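Local coordinates for teichoic acid biosynthesis protein F (Staphylococcus epidermidis, PDB 3L7I), which belongs to the teichoic acid biosynthesis proteins of the bacterial cell wall and has the paired parallel-sheet, Rossmann-like domains of the GT-B fold, at residues 323-326 against 327-331; 338-341 against 342-346; 408-411 against 412-415. One frame throughout, in Å; residues are numbered along the deposited sequence.

Contact 1. Residues 323-326 against 327-331. With SO4 (sulfate ion), chain F.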
loop_
_atom_site.group_PDB
_atom_site.type_symbol
_atom_site.label_atom_id
_atom_site.label_comp_id
_atom_site.label_asym_id
_atom_site.label_seq_id
_atom_site.Cartn_x
_atom_site.Cartn_y
_atom_site.Cartn_z
ATOM N N LEU A 323 2.205 -7.872 -4.361
ATOM C CA LEU A 323 2.295 -6.455 -4.611
ATOM C C LEU A 323 2.461 -6.166 -6.100
ATOM O O LEU A 323 1.868 -5.219 -6.608
ATOM C CB LEU A 323 3.418 -5.844 -3.803
ATOM C CG LEU A 323 3.088 -4.845 -2.700
ATOM C CD1 LEU A 323 1.700 -5.052 -2.067
ATOM C CD2 LEU A 323 4.185 -4.933 -1.664
ATOM N N ARG A 324 3.222 -6.986 -6.814
ATOM C CA ARG A 324 3.459 -6.692 -8.218
ATOM C C ARG A 324 2.167 -6.765 -9.010
ATOM O O ARG A 324 1.879 -5.923 -9.865
ATOM C CB ARG A 324 4.518 -7.610 -8.822
ATOM C CG ARG A 324 5.129 -7.034 -10.106
ATOM C CD ARG A 324 6.610 -7.404 -10.252
ATOM N NE ARG A 324 6.846 -8.775 -9.784
ATOM C CZ ARG A 324 7.687 -9.111 -8.803
ATOM N NH1 ARG A 324 8.415 -8.169 -8.196
ATOM N NH2 ARG A 324 7.818 -10.400 -8.449
ATOM N N HIS A 325 1.378 -7.778 -8.695
ATOM C CA HIS A 325 0.100 -7.990 -9.355
ATOM C C HIS A 325 -0.930 -6.866 -9.095
ATOM O O HIS A 325 -1.719 -6.538 -9.994
ATOM C CB HIS A 325 -0.462 -9.347 -8.963
ATOM C CG HIS A 325 -1.690 -9.725 -9.719
ATOM N ND1 HIS A 325 -1.721 -9.796 -11.101
ATOM C CD2 HIS A 325 -2.935 -10.048 -9.299
ATOM C CE1 HIS A 325 -2.930 -10.153 -11.489
ATOM N NE2 HIS A 325 -3.689 -10.312 -10.416
ATOM N N VAL A 326 -0.915 -6.275 -7.889
ATOM C CA VAL A 326 -1.792 -5.158 -7.598
ATOM C C VAL A 326 -1.398 -4.042 -8.521
ATOM O O VAL A 326 -2.249 -3.464 -9.198
ATOM C CB VAL A 326 -1.640 -4.638 -6.159
ATOM C CG1 VAL A 326 -2.429 -3.309 -5.961
ATOM C CG2 VAL A 326 -2.067 -5.692 -5.142
ATOM N N LYS A 327 -0.098 -3.748 -8.537
ATOM C CA LYS A 327 0.459 -2.754 -9.446
ATOM C C LYS A 327 -0.073 -2.963 -10.869
ATOM O O LYS A 327 -0.724 -2.076 -11.413
ATOM C CB LYS A 327 2.003 -2.753 -9.407
ATOM C CG LYS A 327 2.662 -1.555 -10.108
ATOM C CD LYS A 327 4.150 -1.460 -9.844
ATOM C CE LYS A 327 4.895 -2.772 -10.191
ATOM N NZ LYS A 327 6.423 -2.698 -10.077
ATOM N N ASN A 328 0.171 -4.130 -11.459
ATOM C CA ASN A 328 -0.292 -4.381 -12.819
ATOM C C ASN A 328 -1.809 -4.287 -13.018
ATOM O O ASN A 328 -2.284 -3.807 -14.060
ATOM C CB ASN A 328 0.185 -5.739 -13.300
ATOM C CG ASN A 328 1.671 -5.771 -13.548
ATOM O OD1 ASN A 328 2.311 -4.719 -13.766
ATOM N ND2 ASN A 328 2.246 -6.981 -13.508
ATOM N N ILE A 329 -2.578 -4.757 -12.044
ATOM C CA ILE A 329 -4.013 -4.613 -12.167
ATOM C C ILE A 329 -4.457 -3.140 -12.161
ATOM O O ILE A 329 -5.201 -2.708 -13.032
ATOM C CB ILE A 329 -4.815 -5.392 -11.099
ATOM C CG1 ILE A 329 -5.402 -6.663 -11.697
ATOM C CG2 ILE A 329 -6.027 -4.585 -10.703
ATOM C CD1 ILE A 329 -4.487 -7.772 -11.746
ATOM N N VAL A 330 -4.039 -2.370 -11.171
ATOM C CA VAL A 330 -4.528 -0.994 -11.098
ATOM C C VAL A 330 -3.946 -0.117 -12.195
ATOM O O VAL A 330 -4.606 0.794 -12.668
ATOM C CB VAL A 330 -4.200 -0.366 -9.762
ATOM C CG1 VAL A 330 -4.525 1.119 -9.778
ATOM C CG2 VAL A 330 -4.924 -1.113 -8.673
ATOM N N LEU A 331 -2.696 -0.383 -12.575
ATOM C CA LEU A 331 -2.032 0.409 -13.608
ATOM C C LEU A 331 -2.419 -0.011 -15.022
ATOM O O LEU A 331 -2.107 0.709 -15.995
ATOM C CB LEU A 331 -0.516 0.434 -13.425
ATOM C CG LEU A 331 -0.200 1.335 -12.242
ATOM C CD1 LEU A 331 1.227 1.762 -12.203
ATOM C CD2 LEU A 331 -1.118 2.540 -12.279
HETATM S S SO4 F . 7.279 0.480 -11.912
HETATM O O1 SO4 F . 6.585 1.605 -12.523
HETATM O O2 SO4 F . 8.715 0.607 -12.150
HETATM O O3 SO4 F . 7.043 0.512 -10.466
HETATM O O4 SO4 F . 6.766 -0.755 -12.518
#

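Contact 2. Residues 338-341 against 342-346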
loop_
_atom_site.group_PDB
_atom_site.type_symbol
_atom_site.label_atom_id
_atom_site.label_comp_id
_atom_site.label_asym_id
_atom_site.label_seq_id
_atom_site.Cartn_x
_atom_site.Cartn_y
_atom_site.Cartn_z
ATOM N N ARG A 338 0.634 -12.082 -16.560
ATOM C CA ARG A 338 1.828 -12.757 -16.086
ATOM C C ARG A 338 1.952 -12.758 -14.560
ATOM O O ARG A 338 2.350 -13.763 -13.970
ATOM C CB ARG A 338 3.041 -12.074 -16.703
ATOM C CG ARG A 338 4.344 -12.750 -16.445
ATOM C CD ARG A 338 5.155 -12.698 -17.708
ATOM N NE ARG A 338 5.952 -11.485 -17.820
ATOM C CZ ARG A 338 6.377 -10.971 -18.970
ATOM N NH1 ARG A 338 6.049 -11.544 -20.125
ATOM N NH2 ARG A 338 7.121 -9.872 -18.953
ATOM N N SER A 339 1.636 -11.628 -13.922
ATOM C CA SER A 339 1.714 -11.557 -12.463
ATOM C C SER A 339 0.642 -12.446 -11.829
ATOM O O SER A 339 0.857 -13.055 -10.776
ATOM C CB SER A 339 1.594 -10.125 -11.974
ATOM O OG SER A 339 0.549 -9.482 -12.651
ATOM N N LEU A 340 -0.510 -12.528 -12.481
ATOM C CA LEU A 340 -1.530 -13.440 -12.007
ATOM C C LEU A 340 -1.013 -14.879 -12.055
ATOM O O LEU A 340 -1.152 -15.636 -11.094
ATOM C CB LEU A 340 -2.801 -13.300 -12.823
ATOM C CG LEU A 340 -3.813 -14.399 -12.520
ATOM C CD1 LEU A 340 -4.079 -14.517 -11.009
ATOM C CD2 LEU A 340 -5.110 -14.166 -13.320
ATOM N N TYR A 341 -0.396 -15.237 -13.176
ATOM C CA TYR A 341 0.128 -16.582 -13.377
ATOM C C TYR A 341 1.214 -16.904 -12.367
ATOM O O TYR A 341 1.234 -17.997 -11.816
ATOM C CB TYR A 341 0.655 -16.722 -14.805
ATOM C CG TYR A 341 1.781 -17.701 -14.959
ATOM C CD1 TYR A 341 1.530 -19.042 -15.209
ATOM C CD2 TYR A 341 3.095 -17.284 -14.872
ATOM C CE1 TYR A 341 2.558 -19.948 -15.347
ATOM C CE2 TYR A 341 4.137 -18.182 -15.008
ATOM C CZ TYR A 341 3.861 -19.515 -15.248
ATOM O OH TYR A 341 4.887 -20.417 -15.391
ATOM N N ASP A 342 2.105 -15.940 -12.128
ATOM C CA ASP A 342 3.199 -16.083 -11.174
ATOM C C ASP A 342 2.615 -16.318 -9.776
ATOM O O ASP A 342 3.251 -16.911 -8.906
ATOM C CB ASP A 342 4.075 -14.824 -11.218
ATOM C CG ASP A 342 5.450 -15.014 -10.557
ATOM O OD1 ASP A 342 5.962 -16.158 -10.514
ATOM O OD2 ASP A 342 6.040 -14.013 -10.077
ATOM N N LEU A 343 1.381 -15.879 -9.568
ATOM C CA LEU A 343 0.765 -15.987 -8.251
ATOM C C LEU A 343 0.148 -17.333 -7.979
ATOM O O LEU A 343 0.262 -17.859 -6.876
ATOM C CB LEU A 343 -0.310 -14.912 -8.051
ATOM C CG LEU A 343 0.161 -13.667 -7.298
ATOM C CD1 LEU A 343 -0.957 -12.660 -7.161
ATOM C CD2 LEU A 343 0.704 -14.071 -5.945
ATOM N N THR A 344 -0.531 -17.877 -8.976
ATOM C CA THR A 344 -1.352 -19.055 -8.743
ATOM C C THR A 344 -0.673 -20.295 -9.290
ATOM O O THR A 344 -1.273 -21.371 -9.338
ATOM C CB THR A 344 -2.760 -18.908 -9.372
ATOM O OG1 THR A 344 -2.656 -18.925 -10.804
ATOM C CG2 THR A 344 -3.434 -17.606 -8.911
ATOM N N ASP A 345 0.577 -20.152 -9.704
ATOM C CA ASP A 345 1.269 -21.284 -10.286
ATOM C C ASP A 345 1.684 -22.262 -9.209
ATOM O O ASP A 345 2.672 -22.055 -8.528
ATOM C CB ASP A 345 2.480 -20.838 -11.096
ATOM C CG ASP A 345 3.141 -21.992 -11.809
ATOM O OD1 ASP A 345 2.404 -22.888 -12.280
ATOM O OD2 ASP A 345 4.392 -22.009 -11.885
ATOM N N LYS A 346 0.918 -23.333 -9.069
ATOM C CA LYS A 346 1.155 -24.333 -8.044
ATOM C C LYS A 346 1.572 -25.611 -8.727
ATOM O O LYS A 346 1.170 -25.877 -9.850
ATOM C CB LYS A 346 -0.132 -24.573 -7.241
ATOM C CG LYS A 346 -0.957 -23.304 -7.065
ATOM C CD LYS A 346 -2.236 -23.478 -6.249
ATOM C CE LYS A 346 -2.868 -22.094 -5.996
ATOM N NZ LYS A 346 -4.019 -22.146 -5.044
#

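Contact 3. Residues 408-411 against 412-415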
loop_
_atom_site.group_PDB
_atom_site.type_symbol
_atom_site.label_atom_id
_atom_site.label_comp_id
_atom_site.label_asym_id
_atom_site.label_seq_id
_atom_site.Cartn_x
_atom_site.Cartn_y
_atom_site.Cartn_z
ATOM N N SER A 408 -0.908 -14.502 -23.034
ATOM C CA SER A 408 -2.336 -14.482 -22.796
ATOM C C SER A 408 -2.651 -15.435 -21.660
ATOM O O SER A 408 -1.809 -16.242 -21.249
ATOM C CB SER A 408 -3.096 -14.857 -24.067
ATOM O OG SER A 408 -2.808 -16.182 -24.441
ATOM N N ALA A 409 -3.856 -15.328 -21.119
ATOM C CA ALA A 409 -4.199 -16.160 -19.981
ATOM C C ALA A 409 -3.970 -17.633 -20.345
ATOM O O ALA A 409 -3.418 -18.407 -19.554
ATOM C CB ALA A 409 -5.617 -15.911 -19.572
ATOM N N GLU A 410 -4.367 -17.994 -21.566
ATOM C CA GLU A 410 -4.321 -19.377 -22.017
ATOM C C GLU A 410 -2.893 -19.844 -22.151
ATOM O O GLU A 410 -2.608 -21.025 -21.946
ATOM C CB GLU A 410 -5.036 -19.549 -23.353
ATOM C CG GLU A 410 -6.540 -19.510 -23.279
ATOM C CD GLU A 410 -7.119 -18.114 -23.448
ATOM O OE1 GLU A 410 -6.374 -17.119 -23.263
ATOM O OE2 GLU A 410 -8.331 -18.023 -23.771
ATOM N N TYR A 411 -2.010 -18.916 -22.523
ATOM C CA TYR A 411 -0.579 -19.185 -22.655
ATOM C C TYR A 411 -0.037 -19.595 -21.306
ATOM O O TYR A 411 0.587 -20.638 -21.173
ATOM C CB TYR A 411 0.143 -17.933 -23.155
ATOM C CG TYR A 411 1.659 -18.034 -23.299
ATOM C CD1 TYR A 411 2.231 -18.772 -24.326
ATOM C CD2 TYR A 411 2.510 -17.345 -22.448
ATOM C CE1 TYR A 411 3.579 -18.847 -24.483
ATOM C CE2 TYR A 411 3.879 -17.418 -22.598
ATOM C CZ TYR A 411 4.409 -18.163 -23.624
ATOM O OH TYR A 411 5.783 -18.250 -23.804
ATOM N N TYR A 412 -0.311 -18.777 -20.295
ATOM C CA TYR A 412 0.178 -19.062 -18.953
ATOM C C TYR A 412 -0.395 -20.360 -18.381
ATOM O O TYR A 412 0.338 -21.152 -17.779
ATOM C CB TYR A 412 -0.010 -17.850 -18.032
ATOM C CG TYR A 412 0.914 -16.734 -18.464
ATOM C CD1 TYR A 412 2.294 -16.848 -18.270
ATOM C CD2 TYR A 412 0.435 -15.611 -19.129
ATOM C CE1 TYR A 412 3.151 -15.874 -18.688
ATOM C CE2 TYR A 412 1.297 -14.621 -19.552
ATOM C CZ TYR A 412 2.657 -14.760 -19.333
ATOM O OH TYR A 412 3.551 -13.792 -19.761
ATOM N N GLN A 413 -1.689 -20.585 -18.594
ATOM C CA GLN A 413 -2.321 -21.834 -18.201
ATOM C C GLN A 413 -1.558 -23.011 -18.778
ATOM O O GLN A 413 -1.072 -23.874 -18.044
ATOM C CB GLN A 413 -3.741 -21.883 -18.739
ATOM C CG GLN A 413 -4.851 -21.882 -17.719
ATOM C CD GLN A 413 -6.213 -21.792 -18.403
ATOM O OE1 GLN A 413 -7.001 -22.756 -18.389
ATOM N NE2 GLN A 413 -6.483 -20.639 -19.047
ATOM N N ALA A 414 -1.475 -23.035 -20.107
ATOM C CA ALA A 414 -0.880 -24.145 -20.826
ATOM C C ALA A 414 0.454 -24.477 -20.199
ATOM O O ALA A 414 0.725 -25.631 -19.872
ATOM C CB ALA A 414 -0.727 -23.817 -22.314
ATOM N N TYR A 415 1.280 -23.460 -19.997
ATOM C CA TYR A 415 2.599 -23.689 -19.411
ATOM C C TYR A 415 2.587 -24.124 -17.931
ATOM O O TYR A 415 3.441 -24.902 -17.492
ATOM C CB TYR A 415 3.506 -22.480 -19.640
ATOM C CG TYR A 415 4.104 -22.538 -21.001
ATOM C CD1 TYR A 415 5.195 -23.354 -21.251
ATOM C CD2 TYR A 415 3.551 -21.826 -22.047
ATOM C CE1 TYR A 415 5.724 -23.437 -22.481
ATOM C CE2 TYR A 415 4.067 -21.904 -23.281
ATOM C CZ TYR A 415 5.155 -22.713 -23.499
ATOM O OH TYR A 415 5.693 -22.798 -24.756
#

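Contact 1. Residues 323-326 against 327-331
Val326 and Val330 have the same first torsion (chi1 171°), with CG1 anti to the backbone N. This leaves CG1 of Val326 beside its carbonyl carbon and CG2 of Val330 beside its own N; the two methyls come within 4.3 Å, a loose apolar contact. The motif is a run of successive turns in the second half of the alpha-helix 316-331, which lies between copies of the protein in the tetramer. Compact beta-branched side chains suit this stripe: Val326 packs on His325 of the third subunit, while Val330 meets Phe314 of the second and Leu340 of the third.

Four i to i+4 bonds cross between 323-326 and 327-331. Ile329 N to His325 O is the shortest, at 2.8 Å, and Lys327 N to Leu323 O runs almost straight, with an angle of 178° at the hydrogen. Where Asn328 N bonds Arg324 O over 2.9 Å, the donor lies in the carbonyl plane. His325 ND1 and Asn328 ND2, about one turn apart, both hydrogen-bond Ser339 OG of helix 336-344. Ile329 CD1 comes over one face of the His325 ring, though the modelled closeness is doubtful.

The long flexible chain of Lys327 packs on Leu323 of the second subunit and carries its ammonium to a sulfate in this crystal. It is extended until a bend at chi3 (54°), and Lys327 CB rests 3.2 Å from Arg324 O. The sulfate, probably from the crystallisation liquor, is also held by Arg333 and by Arg320 of the second subunit. Lys327 NZ bonds sulfate O4 at 3.1 Å and, weakly, sulfate O3 at 3.3 Å.

Contact 2. Residues 338-341 against 342-346
Tyr341 and Asp345 lie side by side and point the same way, ring and carboxylate planes only 20° apart. Both side chains leave with CG anti to the backbone N (chi1 151° for Tyr341), which makes them neighbours where helix 336-344 gives way to the loop. Their polar ends have other partners: Tyr341 OH bonds Asn432 N, and the Asp345 carboxylate is gripped by Ser416, Asn432 and a salt bridge to Lys434, a gathering of donors that suits an aspartate.

Asp342 continues the backbone spiral, its N bonding Arg338 O at 2.9 Å. That same carbonyl oxygen lies in the plane of the Tyr341 ring, at its edge, and Asp342 CB rests 3.4 Å from it. With its CG anti to the backbone N (chi1 -164°), the Asp342 side chain touches Lys321 and Asn432, and an acidic group suits a place beside a lysine.

Leu340 adds the apolar flank: it and Thr344 pass at a slant, Leu340 CD1 3.8 Å from Thr344 CG2. Leu340 O takes two donors, Thr344 N at 3.1 Å nearly along the C=O axis and Leu343 N at 3.0 Å from above the carbonyl plane. An i to i+4 and an i to i+3 bond thus share one oxygen, a mixture consistent with a helix nearing its end.

Leu343 turns to Gln318 and Lys321 of helix 316-331, whereas the Tyr341 ring meets that of Tyr412 on helix 409-417, placing helix 336-344 between the two.

Contact 3. Residues 408-411 against 412-415
Gln413 N reaches Ala409 O at 2.9 Å, in the carbonyl plane, and this is the shortest of four i to i+4 bonds that wind the first turns of helix 409-417. Ser408 is the N-cap. Its OG accepts a weak bond from Tyr411 N, 3.4 Å away, and is also bonded to Lys405 O, so a short hydroxyl serves both the helix start and the strand before it.

Three tyrosines form an aromatic cluster of two edge-to-face pairs, the first close to a true T and the second more tilted, with Tyr411 in both. With CG anti to its backbone N (chi1 178°), Tyr411 sends an edge toward the face of Tyr412; its CD2 stands 3.9 Å above that ring, over the centre, and the planes meet at 81°. Tyr415, one turn on, then brings its own edge to a face of Tyr411. Tyr415 CD2 lies 3.8 Å above the Tyr411 plane, displaced toward the rim, and the rings are inclined by 62°. Tyr411 thus gives an edge in one pair and a face in the other.

Ala414, small enough for close approach, touches Ile386 of strand 384-389, and the Tyr411 and Tyr415 side chains touch Ser388 of that strand and Glu358 of strand 354-358. The helix joins strands 402-405 and 418-423 in a beta-alpha-beta crossover. Edge-to-face geometry sets the partly positive ring hydrogens against pi faces, which probably adds a modest electrostatic attraction to the apolar packing.

In the fold
From the N terminus the three contacts come in series. Each joins consecutive pieces of one helix, contact 2 running into the loop after it and contact 3 starting from its N-cap, so none closes a long loop, and none nests in or crosses another. A short connection turns the chain from helix 316-331 into helix 336-344, and the centres of contacts 1 and 2 are about 13 Å apart. Strands 354-358, 384-389 and 402-405 of the seven-stranded sheet intervene before contact 3, whose centre nevertheless returns to about 10 Å from that of contact 2. Contacts 1 and 3 do not touch. Helix 336-344 therefore ties the subunit-contacting helix 316-331 to helix 409-417, which packs on the sheet.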